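Local coordinates for increased recombination centers protein 6 (Saccharomyces cerevisiae, PDB 3UC9) that acts as a clathrin coat accessory factor with a Rossmann-like fold related to small G proteins, and is involved in gross chromosomal rearrangements and telomere healing, at residues N28-L33 against V102-I107; I109-Q114 against N138-V143; Q123-A128 against F159-E164; V22-Q27 against D197-E202; S34-N39 against S80-P85. All blocks are in the same frame, centred on the assembly; numbering follows the deposited sequence.

Interaction 1: N28-L33 against V102-I107; sequences NKILVL and VMAGII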
# COMPACT_ATOMS: atom_id res chain seq x y z
N ASN A 28 -0.42 6.75 11.41
CA ASN A 28 0.76 7.14 10.64
C ASN A 28 1.70 5.99 10.30
O ASN A 28 2.90 6.21 10.09
CB ASN A 28 1.54 8.25 11.36
CG ASN A 28 2.25 7.77 12.60
OD1 ASN A 28 1.82 6.81 13.25
ND2 ASN A 28 3.36 8.44 12.94
N LYS A 29 1.15 4.79 10.19
CA LYS A 29 1.95 3.64 9.79
C LYS A 29 1.67 3.32 8.32
O LYS A 29 0.53 3.38 7.85
CB LYS A 29 1.68 2.43 10.67
CG LYS A 29 1.53 2.69 12.17
CD LYS A 29 2.67 3.50 12.76
CE LYS A 29 2.45 3.77 14.25
NZ LYS A 29 3.31 4.88 14.78
N ILE A 30 2.73 3.00 7.59
CA ILE A 30 2.59 2.45 6.25
C ILE A 30 3.27 1.08 6.24
O ILE A 30 4.45 0.96 6.56
CB ILE A 30 3.19 3.36 5.17
CG1 ILE A 30 2.37 4.65 5.06
CG2 ILE A 30 3.22 2.63 3.80
CD1 ILE A 30 2.89 5.61 3.99
N LEU A 31 2.49 0.04 5.93
CA LEU A 31 3.01 -1.32 5.84
C LEU A 31 3.31 -1.64 4.38
O LEU A 31 2.46 -1.45 3.51
CB LEU A 31 1.99 -2.31 6.42
CG LEU A 31 2.28 -3.81 6.52
CD1 LEU A 31 3.75 -4.15 6.49
CD2 LEU A 31 1.66 -4.33 7.82
N VAL A 32 4.52 -2.12 4.13
CA VAL A 32 4.89 -2.61 2.81
C VAL A 32 5.18 -4.11 2.95
O VAL A 32 6.07 -4.51 3.69
CB VAL A 32 6.10 -1.88 2.22
CG1 VAL A 32 6.37 -2.36 0.80
CG2 VAL A 32 5.88 -0.35 2.25
N LEU A 33 4.39 -4.91 2.25
CA LEU A 33 4.39 -6.36 2.35
C LEU A 33 4.68 -6.98 0.98
O LEU A 33 4.25 -6.44 -0.05
CB LEU A 33 3.01 -6.83 2.84
CG LEU A 33 2.72 -8.33 2.93
CD1 LEU A 33 3.48 -8.93 4.10
CD2 LEU A 33 1.22 -8.61 3.04
N VAL A 102 -4.06 1.86 13.16
CA VAL A 102 -3.02 2.87 12.97
C VAL A 102 -2.41 2.87 11.57
O VAL A 102 -1.53 3.69 11.28
CB VAL A 102 -1.91 2.81 14.04
CG1 VAL A 102 -2.50 3.11 15.42
CG2 VAL A 102 -1.19 1.46 14.02
N MET A 103 -2.92 2.02 10.68
CA MET A 103 -2.43 1.97 9.30
C MET A 103 -2.98 3.11 8.43
O MET A 103 -4.18 3.17 8.13
CB MET A 103 -2.80 0.63 8.65
CG MET A 103 -2.31 -0.59 9.42
SD MET A 103 -0.55 -0.54 9.83
CE MET A 103 0.11 -0.24 8.27
N ALA A 104 -2.10 4.03 8.04
CA ALA A 104 -2.42 5.03 7.03
C ALA A 104 -2.59 4.33 5.68
O ALA A 104 -3.49 4.67 4.89
CB ALA A 104 -1.31 6.07 6.94
N GLY A 105 -1.73 3.35 5.41
CA GLY A 105 -1.84 2.59 4.17
C GLY A 105 -1.13 1.26 4.22
O GLY A 105 -0.27 1.02 5.07
N ILE A 106 -1.50 0.40 3.26
CA ILE A 106 -0.90 -0.91 3.09
C ILE A 106 -0.54 -1.03 1.63
O ILE A 106 -1.37 -0.73 0.79
CB ILE A 106 -1.90 -2.04 3.41
CG1 ILE A 106 -2.50 -1.87 4.81
CG2 ILE A 106 -1.19 -3.38 3.32
CD1 ILE A 106 -1.54 -2.03 5.90
N ILE A 107 0.69 -1.44 1.35
CA ILE A 107 1.16 -1.63 -0.03
C ILE A 107 1.63 -3.07 -0.14
O ILE A 107 2.51 -3.50 0.60
CB ILE A 107 2.32 -0.66 -0.41
CG1 ILE A 107 1.90 0.80 -0.21
CG2 ILE A 107 2.75 -0.87 -1.86
CD1 ILE A 107 3.04 1.84 -0.40
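Lys29 lies against Val102 and Met103 of the neighbouring parallel strand. Its CB stands 3.8 Å from Met103 SD, and its CG meets Val102 O at 3.3 Å and Val102 CG2 at 3.5 Å; the chain then bends at chi2 (-51°), and NZ of Lys29 leads away to Asn28 OD1 and a salt bridge with Asp75. In Met103, chi2 sets SD beside Lys29, and chi3 (-53°) swings the methyl CE onto CB of Leu31, a tight 3.4 Å. On the same face CD1 of Ile106 reaches CB of Leu31 at 3.6 Å, and Trp87 and Phe91 of helix 84-91 pack on Leu31. Ile30, Val32 and Ile107 turn to the other face, where Val32 and Ile107 meet helix 39-50 and Ile30 meets Phe74. The backbones pair in parallel, with a beta bulge at Ala104, the extra residue between the partners of Lys29 and Ile30: Lys29 O takes Ala104 N at 2.7 Å and, weakly, Gly105 N. The chemistry is that of a central sheet: peptide groups are satisfied between strands, greasy side chains are left for the helices on both faces, and the lysine charge, at the start of the strand, is probably balanced by Asp75.

Interaction 2: I109-Q114 against N138-V143; sequences ITDIRQ and NVNEEV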
# COMPACT_ATOMS: atom_id res chain seq x y z
N ILE A 109 3.32 -5.86 -2.61
CA ILE A 109 4.15 -6.06 -3.79
C ILE A 109 4.08 -7.54 -4.15
O ILE A 109 4.55 -8.37 -3.39
CB ILE A 109 5.62 -5.68 -3.53
CG1 ILE A 109 5.75 -4.26 -2.95
CG2 ILE A 109 6.44 -5.81 -4.80
CD1 ILE A 109 5.25 -3.19 -3.85
N THR A 110 3.51 -7.87 -5.31
CA THR A 110 3.32 -9.28 -5.66
C THR A 110 3.12 -9.50 -7.15
O THR A 110 3.07 -8.55 -7.94
CB THR A 110 2.12 -9.90 -4.89
OG1 THR A 110 2.15 -11.34 -5.01
CG2 THR A 110 0.80 -9.38 -5.42
N ASP A 111 3.04 -10.76 -7.53
CA ASP A 111 2.65 -11.16 -8.88
C ASP A 111 1.18 -11.46 -8.76
O ASP A 111 0.82 -12.48 -8.20
CB ASP A 111 3.44 -12.40 -9.31
CG ASP A 111 2.96 -12.99 -10.63
OD1 ASP A 111 1.89 -12.60 -11.13
OD2 ASP A 111 3.66 -13.87 -11.16
N ILE A 112 0.31 -10.58 -9.26
CA ILE A 112 -1.12 -10.72 -8.99
C ILE A 112 -1.77 -11.90 -9.72
O ILE A 112 -2.83 -12.35 -9.31
CB ILE A 112 -1.93 -9.42 -9.25
CG1 ILE A 112 -1.99 -9.08 -10.75
CG2 ILE A 112 -1.35 -8.26 -8.46
CD1 ILE A 112 -2.93 -7.94 -11.07
N ARG A 113 -1.14 -12.38 -10.79
CA ARG A 113 -1.61 -13.59 -11.46
C ARG A 113 -1.38 -14.83 -10.58
O ARG A 113 -2.20 -15.76 -10.60
CB ARG A 113 -0.90 -13.79 -12.80
CG ARG A 113 -1.45 -12.92 -13.92
CD ARG A 113 -0.98 -13.44 -15.25
NE ARG A 113 -1.20 -12.51 -16.36
CZ ARG A 113 -2.31 -12.44 -17.10
NH1 ARG A 113 -3.36 -13.24 -16.87
NH2 ARG A 113 -2.38 -11.55 -18.09
N GLN A 114 -0.28 -14.84 -9.84
CA GLN A 114 0.07 -15.96 -8.97
C GLN A 114 -0.70 -15.92 -7.65
O GLN A 114 -1.22 -16.95 -7.19
CB GLN A 114 1.58 -15.94 -8.70
CG GLN A 114 2.12 -17.04 -7.78
CD GLN A 114 3.62 -16.85 -7.46
OE1 GLN A 114 4.09 -17.19 -6.37
NE2 GLN A 114 4.36 -16.31 -8.41
N ASN A 138 1.54 -4.77 -8.81
CA ASN A 138 1.87 -5.92 -9.62
C ASN A 138 3.24 -5.81 -10.29
O ASN A 138 3.50 -4.85 -11.02
CB ASN A 138 0.84 -6.14 -10.71
CG ASN A 138 1.23 -7.27 -11.63
OD1 ASN A 138 1.39 -8.42 -11.20
ND2 ASN A 138 1.45 -6.95 -12.91
N VAL A 139 4.07 -6.82 -10.09
CA VAL A 139 5.40 -6.87 -10.68
C VAL A 139 5.49 -7.85 -11.87
O VAL A 139 6.52 -7.91 -12.53
CB VAL A 139 6.49 -7.24 -9.64
CG1 VAL A 139 6.49 -6.22 -8.51
CG2 VAL A 139 6.29 -8.66 -9.12
N ASN A 140 4.42 -8.59 -12.14
CA ASN A 140 4.34 -9.47 -13.32
C ASN A 140 4.22 -8.65 -14.61
O ASN A 140 3.18 -8.05 -14.89
CB ASN A 140 3.15 -10.45 -13.20
CG ASN A 140 3.13 -11.50 -14.33
OD1 ASN A 140 3.74 -11.31 -15.38
ND2 ASN A 140 2.42 -12.61 -14.11
N GLU A 141 5.29 -8.65 -15.40
CA GLU A 141 5.39 -7.76 -16.56
C GLU A 141 4.49 -8.16 -17.73
O GLU A 141 4.34 -7.39 -18.69
CB GLU A 141 6.86 -7.66 -17.00
CG GLU A 141 7.79 -7.20 -15.87
CD GLU A 141 9.14 -6.67 -16.34
OE1 GLU A 141 9.49 -6.87 -17.52
OE2 GLU A 141 9.85 -6.04 -15.52
N GLU A 142 3.86 -9.33 -17.66
CA GLU A 142 2.93 -9.78 -18.70
C GLU A 142 1.52 -9.19 -18.54
O GLU A 142 0.71 -9.29 -19.46
CB GLU A 142 2.83 -11.32 -18.71
CG GLU A 142 2.34 -11.91 -20.04
CD GLU A 142 2.09 -13.41 -19.97
OE1 GLU A 142 2.97 -14.15 -19.46
OE2 GLU A 142 1.01 -13.86 -20.42
N VAL A 143 1.24 -8.59 -17.38
CA VAL A 143 -0.07 -7.98 -17.13
C VAL A 143 -0.12 -6.60 -17.79
O VAL A 143 0.72 -5.74 -17.50
CB VAL A 143 -0.36 -7.84 -15.62
CG1 VAL A 143 -1.69 -7.12 -15.38
CG2 VAL A 143 -0.35 -9.20 -14.94
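Asp111 and Asn140 join two loops at the C-terminal ends of neighbouring parallel strands, and hydrogen bonds dominate between them. Asn140 ND2 gives to Asp111 OD1 at 3.0 Å, coming from above the carboxylate plane, with carboxylate and amide planes 84° apart. The same OD1 caps helix 112-115, weakly accepting Arg113 N and Gln114 N. Asn138 supplies the second side-chain link: with CG anti to the backbone N (chi1 175°), its OD1 takes Ile112 N at 3.1 Å in a nearly straight bond (172°) and also, weakly, Asn140 N. Its ND2 holds Asn140 O at 2.9 Å and has a further partner in Asn167. Val143 N reaches Asn140 O from the opposite face, closing a type I turn in which Asn140 OD1 accepts Glu142 N as an Asx turn. Backbone pairing is limited to Val139 N on Thr110 O, 2.9 Å. Apolar contacts flank these bonds: CG2 of Ile109 meets CG1 of Val139 at 3.7 Å, CG2 of Ile112 packs on CB of Asn138 at 3.8 Å, and CG1 of Ile112 comes near Val143. As for charges, the extended Arg113 slides past Val143, Arg113 NE lying 3.7 Å from Val143 CG2, toward a salt bridge with Glu147; NE itself is buried without a polar partner. Two asparagine amides thus use both their oxygen and their nitrogen to fix the turn 140-143 and tie it to the start of the helix, while the Asp111 carboxylate, whose OD1 faces three N-H groups at the helix N terminus, would probably be stabilised as an anion.

Interaction 3: Q123-A128 against F159-E164; sequences QFMIAA and FTNVIE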
# COMPACT_ATOMS: atom_id res chain seq x y z
N GLN A 123 -12.81 -9.51 2.26
CA GLN A 123 -12.65 -9.81 3.67
C GLN A 123 -11.58 -8.94 4.35
O GLN A 123 -11.73 -8.55 5.50
CB GLN A 123 -12.28 -11.28 3.83
CG GLN A 123 -13.40 -12.21 3.51
CD GLN A 123 -12.95 -13.64 3.59
OE1 GLN A 123 -13.13 -14.30 4.62
NE2 GLN A 123 -12.33 -14.14 2.52
N PHE A 124 -10.49 -8.67 3.63
CA PHE A 124 -9.45 -7.79 4.13
C PHE A 124 -10.01 -6.39 4.41
O PHE A 124 -9.76 -5.81 5.47
CB PHE A 124 -8.31 -7.68 3.12
CG PHE A 124 -7.14 -6.86 3.60
CD1 PHE A 124 -6.19 -7.41 4.45
CD2 PHE A 124 -6.99 -5.54 3.21
CE1 PHE A 124 -5.11 -6.65 4.90
CE2 PHE A 124 -5.92 -4.79 3.65
CZ PHE A 124 -4.98 -5.34 4.49
N MET A 125 -10.75 -5.85 3.44
CA MET A 125 -11.27 -4.49 3.56
C MET A 125 -12.32 -4.38 4.66
O MET A 125 -12.37 -3.38 5.36
CB MET A 125 -11.84 -4.01 2.22
CG MET A 125 -10.82 -3.89 1.12
SD MET A 125 -9.31 -3.00 1.52
CE MET A 125 -10.01 -1.45 2.07
N ILE A 126 -13.16 -5.40 4.84
CA ILE A 126 -14.10 -5.40 5.96
C ILE A 126 -13.39 -5.16 7.31
O ILE A 126 -13.90 -4.44 8.17
CB ILE A 126 -14.92 -6.73 6.04
CG1 ILE A 126 -15.82 -6.91 4.81
CG2 ILE A 126 -15.76 -6.78 7.31
CD1 ILE A 126 -16.63 -5.70 4.44
N ALA A 127 -12.21 -5.76 7.48
CA ALA A 127 -11.45 -5.67 8.72
C ALA A 127 -10.64 -4.38 8.82
O ALA A 127 -10.29 -3.95 9.92
CB ALA A 127 -10.52 -6.90 8.88
N ALA A 128 -10.30 -3.78 7.67
CA ALA A 128 -9.44 -2.59 7.65
C ALA A 128 -10.16 -1.38 8.23
O ALA A 128 -11.40 -1.27 8.18
CB ALA A 128 -8.98 -2.26 6.21
N PHE A 159 -15.25 0.57 -1.49
CA PHE A 159 -15.19 0.91 -0.07
C PHE A 159 -14.89 2.40 0.13
O PHE A 159 -14.54 3.12 -0.81
CB PHE A 159 -14.11 0.07 0.63
CG PHE A 159 -14.48 -1.38 0.83
CD1 PHE A 159 -15.10 -1.80 2.00
CD2 PHE A 159 -14.18 -2.32 -0.15
CE1 PHE A 159 -15.43 -3.13 2.18
CE2 PHE A 159 -14.52 -3.66 0.03
CZ PHE A 159 -15.15 -4.06 1.20
N THR A 160 -15.03 2.87 1.36
CA THR A 160 -14.57 4.22 1.71
C THR A 160 -13.10 4.39 1.31
O THR A 160 -12.67 5.47 0.88
CB THR A 160 -14.71 4.49 3.23
OG1 THR A 160 -14.11 3.41 3.95
CG2 THR A 160 -16.17 4.62 3.65
N ASN A 161 -12.32 3.33 1.48
CA ASN A 161 -10.87 3.34 1.26
C ASN A 161 -10.47 3.60 -0.18
O ASN A 161 -11.18 3.19 -1.11
CB ASN A 161 -10.27 1.99 1.64
CG ASN A 161 -10.72 1.50 2.98
OD1 ASN A 161 -11.88 1.11 3.17
ND2 ASN A 161 -9.81 1.51 3.93
N VAL A 162 -9.34 4.28 -0.36
CA VAL A 162 -8.69 4.34 -1.66
C VAL A 162 -8.04 2.97 -1.88
O VAL A 162 -7.21 2.54 -1.08
CB VAL A 162 -7.63 5.45 -1.72
CG1 VAL A 162 -6.82 5.38 -3.02
CG2 VAL A 162 -8.29 6.82 -1.54
N ILE A 163 -8.47 2.29 -2.94
CA ILE A 163 -7.91 0.99 -3.29
C ILE A 163 -7.48 1.09 -4.74
O ILE A 163 -8.27 1.50 -5.58
CB ILE A 163 -8.94 -0.14 -3.19
CG1 ILE A 163 -9.49 -0.24 -1.77
CG2 ILE A 163 -8.32 -1.48 -3.62
CD1 ILE A 163 -10.56 -1.28 -1.61
N GLU A 164 -6.23 0.75 -5.02
CA GLU A 164 -5.77 0.79 -6.40
C GLU A 164 -4.74 -0.27 -6.74
O GLU A 164 -3.78 -0.49 -6.01
CB GLU A 164 -5.22 2.17 -6.73
CG GLU A 164 -5.26 2.49 -8.21
CD GLU A 164 -5.29 3.98 -8.50
OE1 GLU A 164 -6.10 4.71 -7.89
OE2 GLU A 164 -4.50 4.42 -9.36
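Met125 of helix 121-127 rests on the ring of Phe159, a CH-pi contact with CB 3.5 Å from the ring centroid and only 13° off the normal. This is the close-fitting part of the contact. From CB the chain bends at chi2 (-49°) and chi3 (-55°), turning the thioether off the ring and deeper into the protein, where its methyl CE meets CD1 of Ile163 tip to tip at 3.7 Å. The amide of Asn161 is well held: OD1 is bonded to Arg130, and ND2 to the carbonyls of His129 and Thr132. Arg130 also binds Met125 O, so one guanidinium serves both sides of the contact. The outer side is thinner. Ile126 starts away from the other segment, and only its CD1 returns, to 3.6 Å from CE1 of Phe159, in plane at the ring edge; this isoleucine is exposed, whereas Met125, Asn161 and Ile163 are buried. Val134 beneath Met125 and Trp155 of helix 145-155 beside Ile163 continue the buried layer. Helix 121-127, between parallel strands 103-110 and 133-138 in the chain, sets Met125 on the edge strand 163-167 and the loop before it, as in the layered alpha/beta build of a Rossmann-like fold.

Interaction 4: V22-Q27 against D197-E202; sequences VLQYPQ and DWLNCE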
# COMPACT_ATOMS: atom_id res chain seq x y z
N VAL A 22 -12.11 2.91 21.21
CA VAL A 22 -12.53 4.26 21.69
C VAL A 22 -11.60 5.35 21.15
O VAL A 22 -12.00 6.16 20.29
CB VAL A 22 -12.57 4.28 23.21
N LEU A 23 -10.35 5.36 21.62
CA LEU A 23 -9.36 6.33 21.12
C LEU A 23 -8.94 5.98 19.70
O LEU A 23 -8.66 4.82 19.41
CB LEU A 23 -8.11 6.32 22.01
CG LEU A 23 -7.03 7.34 21.66
CD1 LEU A 23 -7.50 8.74 21.98
CD2 LEU A 23 -5.74 7.05 22.41
N GLN A 24 -8.89 6.98 18.82
CA GLN A 24 -8.25 6.83 17.52
C GLN A 24 -6.80 7.30 17.67
O GLN A 24 -6.55 8.49 17.89
CB GLN A 24 -8.95 7.63 16.42
CG GLN A 24 -8.21 7.63 15.07
CD GLN A 24 -8.06 6.23 14.48
OE1 GLN A 24 -9.06 5.54 14.25
NE2 GLN A 24 -6.82 5.80 14.27
N TYR A 25 -5.87 6.36 17.56
CA TYR A 25 -4.45 6.64 17.70
C TYR A 25 -4.00 7.36 16.44
O TYR A 25 -4.65 7.25 15.38
CB TYR A 25 -3.64 5.35 17.85
CG TYR A 25 -3.71 4.63 19.19
CD1 TYR A 25 -2.55 4.32 19.89
CD2 TYR A 25 -4.93 4.23 19.75
CE1 TYR A 25 -2.60 3.65 21.11
CE2 TYR A 25 -4.99 3.56 20.97
CZ TYR A 25 -3.81 3.27 21.64
OH TYR A 25 -3.84 2.60 22.84
N PRO A 26 -2.88 8.10 16.52
CA PRO A 26 -2.34 8.68 15.30
C PRO A 26 -2.15 7.60 14.24
O PRO A 26 -1.53 6.57 14.51
CB PRO A 26 -1.00 9.27 15.74
CG PRO A 26 -1.18 9.51 17.22
CD PRO A 26 -2.04 8.39 17.69
N GLN A 27 -2.73 7.82 13.07
CA GLN A 27 -2.76 6.79 12.03
C GLN A 27 -1.65 7.08 11.02
O GLN A 27 -1.89 7.59 9.92
CB GLN A 27 -4.13 6.77 11.36
CG GLN A 27 -4.36 5.53 10.50
CD GLN A 27 -5.71 5.54 9.84
OE1 GLN A 27 -5.96 6.33 8.94
NE2 GLN A 27 -6.59 4.65 10.29
N ASP A 197 -5.65 11.53 3.63
CA ASP A 197 -5.96 12.25 4.87
C ASP A 197 -5.28 11.57 6.03
O ASP A 197 -5.70 10.50 6.46
CB ASP A 197 -7.47 12.28 5.14
CG ASP A 197 -8.18 13.36 4.34
OD1 ASP A 197 -7.51 14.26 3.79
OD2 ASP A 197 -9.43 13.29 4.29
N TRP A 198 -4.25 12.21 6.58
CA TRP A 198 -3.48 11.63 7.67
C TRP A 198 -4.21 11.83 9.00
O TRP A 198 -4.11 12.89 9.62
CB TRP A 198 -2.09 12.25 7.70
CG TRP A 198 -1.26 11.88 6.51
CD1 TRP A 198 -1.24 12.51 5.30
CD2 TRP A 198 -0.33 10.80 6.42
NE1 TRP A 198 -0.35 11.89 4.46
CE2 TRP A 198 0.22 10.83 5.12
CE3 TRP A 198 0.09 9.80 7.31
CZ2 TRP A 198 1.18 9.91 4.69
CZ3 TRP A 198 1.03 8.89 6.89
CH2 TRP A 198 1.57 8.94 5.58
N LEU A 199 -4.93 10.81 9.41
CA LEU A 199 -5.85 10.90 10.54
C LEU A 199 -5.13 11.02 11.88
O LEU A 199 -4.32 10.15 12.26
CB LEU A 199 -6.76 9.67 10.53
CG LEU A 199 -7.81 9.51 11.63
CD1 LEU A 199 -8.85 10.64 11.63
CD2 LEU A 199 -8.47 8.17 11.42
N ASN A 200 -5.45 12.10 12.60
CA ASN A 200 -4.85 12.41 13.89
C ASN A 200 -3.31 12.45 13.87
O ASN A 200 -2.65 12.08 14.84
CB ASN A 200 -5.38 11.45 14.96
CG ASN A 200 -6.89 11.58 15.15
OD1 ASN A 200 -7.58 10.59 15.36
ND2 ASN A 200 -7.40 12.79 15.06
N CYS A 201 -2.76 12.92 12.74
CA CYS A 201 -1.34 13.20 12.60
C CYS A 201 -1.12 14.69 12.52
O CYS A 201 -1.92 15.42 11.92
CB CYS A 201 -0.77 12.56 11.34
SG CYS A 201 -1.02 10.80 11.21
N GLU A 202 -0.00 15.16 13.08
CA GLU A 202 0.36 16.56 12.99
C GLU A 202 0.91 16.79 11.59
O GLU A 202 1.88 16.16 11.18
CB GLU A 202 1.42 16.93 14.02
CG GLU A 202 1.74 18.43 14.03
CD GLU A 202 2.84 18.81 14.99
OE1 GLU A 202 3.89 18.12 15.02
OE2 GLU A 202 2.67 19.82 15.72
O HOH W 1 -4.03 8.08 8.24
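Water 1 sits between Gln27 and Leu199, 2.7 Å from Gln27 OE1 and 2.8 Å from Gln27 O. It also accepts from Leu199 N at 3.1 Å. The water thus bridges the N-terminal lead-in to strand 29-35 and a type II beta turn, Trp198 to Cys201, drawing the two ends of the ordered chain together at one end of the Rossmann-like domain. A direct backbone bond lies next to it: Gln27 N gives to Leu199 O at 2.9 Å, nearly straight at 164°. The side chain of Gln27, extended beyond CG, runs obliquely over Leu199, and its amide also binds Asn101 and Asn131. Leu199 CD2 lies 3.6 Å from Gln24 CD, the two side chains crossing at about a right angle. Gln24 folds at chi2 (61°), which brings NE2 back to its neighbour's carbonyl, Tyr25 O, at 2.8 Å, in plane and on a lone pair; Asn101 O takes the same nitrogen. On the more exposed side Pro26 lies against the turn, its CB near Asn200 O. Trp198 is buried on Val72 and Phe74, its NE1 bonded to Tyr70. Beside it Cys201 places SG 3.6 Å from Gln27 O.

Interaction 5: S34-N39 against S80-P85; sequences SDHPHN and SCKDIP. Unlike the reference sequence in segment 80-85: Asp83 (reference Glu).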
# COMPACT_ATOMS: atom_id res chain seq x y z
N SER A 34 5.41 -8.09 0.97
CA SER A 34 5.51 -8.93 -0.22
C SER A 34 5.50 -10.40 0.17
O SER A 34 5.87 -10.74 1.29
CB SER A 34 6.79 -8.63 -1.00
OG SER A 34 7.95 -9.01 -0.28
N ASP A 35 5.06 -11.26 -0.74
CA ASP A 35 5.36 -12.68 -0.58
C ASP A 35 6.86 -12.89 -0.86
O ASP A 35 7.50 -12.08 -1.57
CB ASP A 35 4.46 -13.61 -1.41
CG ASP A 35 4.29 -13.18 -2.85
OD1 ASP A 35 4.01 -11.99 -3.10
OD2 ASP A 35 4.40 -14.05 -3.74
N HIS A 36 7.40 -13.97 -0.30
CA HIS A 36 8.86 -14.18 -0.24
C HIS A 36 9.62 -14.02 -1.55
O HIS A 36 10.69 -13.43 -1.55
CB HIS A 36 9.20 -15.55 0.37
CG HIS A 36 9.07 -15.61 1.86
ND1 HIS A 36 9.43 -14.56 2.68
CD2 HIS A 36 8.65 -16.60 2.68
CE1 HIS A 36 9.21 -14.90 3.94
NE2 HIS A 36 8.74 -16.13 3.97
N PRO A 37 9.08 -14.55 -2.67
CA PRO A 37 9.83 -14.41 -3.92
C PRO A 37 10.07 -12.98 -4.36
O PRO A 37 10.99 -12.75 -5.14
CB PRO A 37 8.96 -15.15 -4.95
CG PRO A 37 8.14 -16.10 -4.15
CD PRO A 37 7.91 -15.43 -2.82
N HIS A 38 9.26 -12.03 -3.89
CA HIS A 38 9.40 -10.63 -4.31
C HIS A 38 10.03 -9.73 -3.26
O HIS A 38 9.91 -8.51 -3.34
CB HIS A 38 8.04 -10.10 -4.77
CG HIS A 38 7.34 -11.03 -5.70
ND1 HIS A 38 7.82 -11.34 -6.95
CD2 HIS A 38 6.22 -11.77 -5.53
CE1 HIS A 38 7.01 -12.21 -7.52
NE2 HIS A 38 6.04 -12.50 -6.67
N ASN A 39 10.72 -10.32 -2.27
CA ASN A 39 11.33 -9.52 -1.21
C ASN A 39 12.35 -8.53 -1.74
O ASN A 39 12.39 -7.39 -1.28
CB ASN A 39 11.98 -10.40 -0.12
CG ASN A 39 10.95 -11.10 0.76
OD1 ASN A 39 9.80 -10.66 0.83
ND2 ASN A 39 11.35 -12.17 1.43
N SER A 80 7.11 -9.58 5.38
CA SER A 80 7.15 -10.59 4.34
C SER A 80 6.29 -11.76 4.78
O SER A 80 6.03 -11.94 5.97
CB SER A 80 8.58 -11.07 4.12
OG SER A 80 8.67 -11.90 2.98
N CYS A 81 5.86 -12.56 3.82
CA CYS A 81 5.09 -13.75 4.13
C CYS A 81 5.32 -14.83 3.09
O CYS A 81 5.64 -14.52 1.95
CB CYS A 81 3.60 -13.41 4.23
SG CYS A 81 2.84 -12.78 2.72
N LYS A 82 5.18 -16.09 3.49
CA LYS A 82 5.25 -17.19 2.53
C LYS A 82 3.98 -17.25 1.69
O LYS A 82 4.05 -17.51 0.48
CB LYS A 82 5.46 -18.53 3.24
CG LYS A 82 5.69 -19.70 2.27
CD LYS A 82 5.73 -21.04 2.99
CE LYS A 82 5.34 -22.21 2.08
NZ LYS A 82 6.21 -22.33 0.87
N ASP A 83 2.84 -17.02 2.33
CA ASP A 83 1.52 -17.10 1.69
C ASP A 83 0.67 -15.90 2.10
O ASP A 83 0.42 -15.70 3.29
CB ASP A 83 0.81 -18.39 2.11
CG ASP A 83 1.56 -19.65 1.70
OD1 ASP A 83 1.62 -19.94 0.48
OD2 ASP A 83 2.07 -20.35 2.59
N ILE A 84 0.24 -15.11 1.13
CA ILE A 84 -0.56 -13.91 1.42
C ILE A 84 -1.81 -14.23 2.26
O ILE A 84 -2.05 -13.56 3.27
CB ILE A 84 -0.98 -13.15 0.13
CG1 ILE A 84 0.24 -12.62 -0.64
CG2 ILE A 84 -1.93 -12.01 0.46
CD1 ILE A 84 1.13 -11.71 0.15
N PRO A 85 -2.59 -15.24 1.86
CA PRO A 85 -3.80 -15.54 2.64
C PRO A 85 -3.53 -15.85 4.12
O PRO A 85 -4.31 -15.43 4.98
CB PRO A 85 -4.39 -16.76 1.92
CG PRO A 85 -3.93 -16.61 0.52
CD PRO A 85 -2.53 -16.07 0.64
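Ser80 OG gives its proton to Asn39 OD1 at 2.7 Å, in the carbonyl plane and on a lone pair. OG stands anti to its own backbone N (chi1 -171°), a setting that aims it at the start of helix 39-50. A weak, bent bond from His36 ND1 also ends on that hydroxyl. Among the backbone bonds, Cys81 N donates to Ser34 O at 3.1 Å in the carbonyl plane. Cys81 O takes a weak bond from His36 N and a CA-H...O contact from Asp35 CA at 3.1 Å, and lies 3.6 Å above the plane of the His36 ring. Packing fills in around these bonds, with CD2 of His36 3.8 Å from CB of Lys82 and, on the buried side, CD1 of Ile84 4.1 Å from CB of Asp35. The Asp35 carboxylate looks elsewhere, to Thr110. Here the parallel strands 29-35 and 71-81 end together and splay into helices 39-50 and 84-91; the turn after the first strand occupies the place that in small G proteins, to which this protein is related, is probably that of the P-loop.

In the fold
Beginning at the N terminus, residues 22-27 are held by 197-202, so interaction 4 closes a loop around nearly the whole modelled chain, and the other four nest within it. Strand 29-35 follows, shared by interactions 1 and 5: it lies between strands 103-110 and 71-81, and the two interactions sample these two borders, interaction 5 being nested inside the loop of interaction 1. Strand 103-110 then carries the chain from interaction 1 into interaction 2, which joins its tip to the loop after strand 133-138. Interactions 2 and 3 cross, because helix 121-127 lies between the segments of interaction 2 and reaches on to strand 163-167. Interactions 2 and 4 stand on opposite sides of the chain's centre.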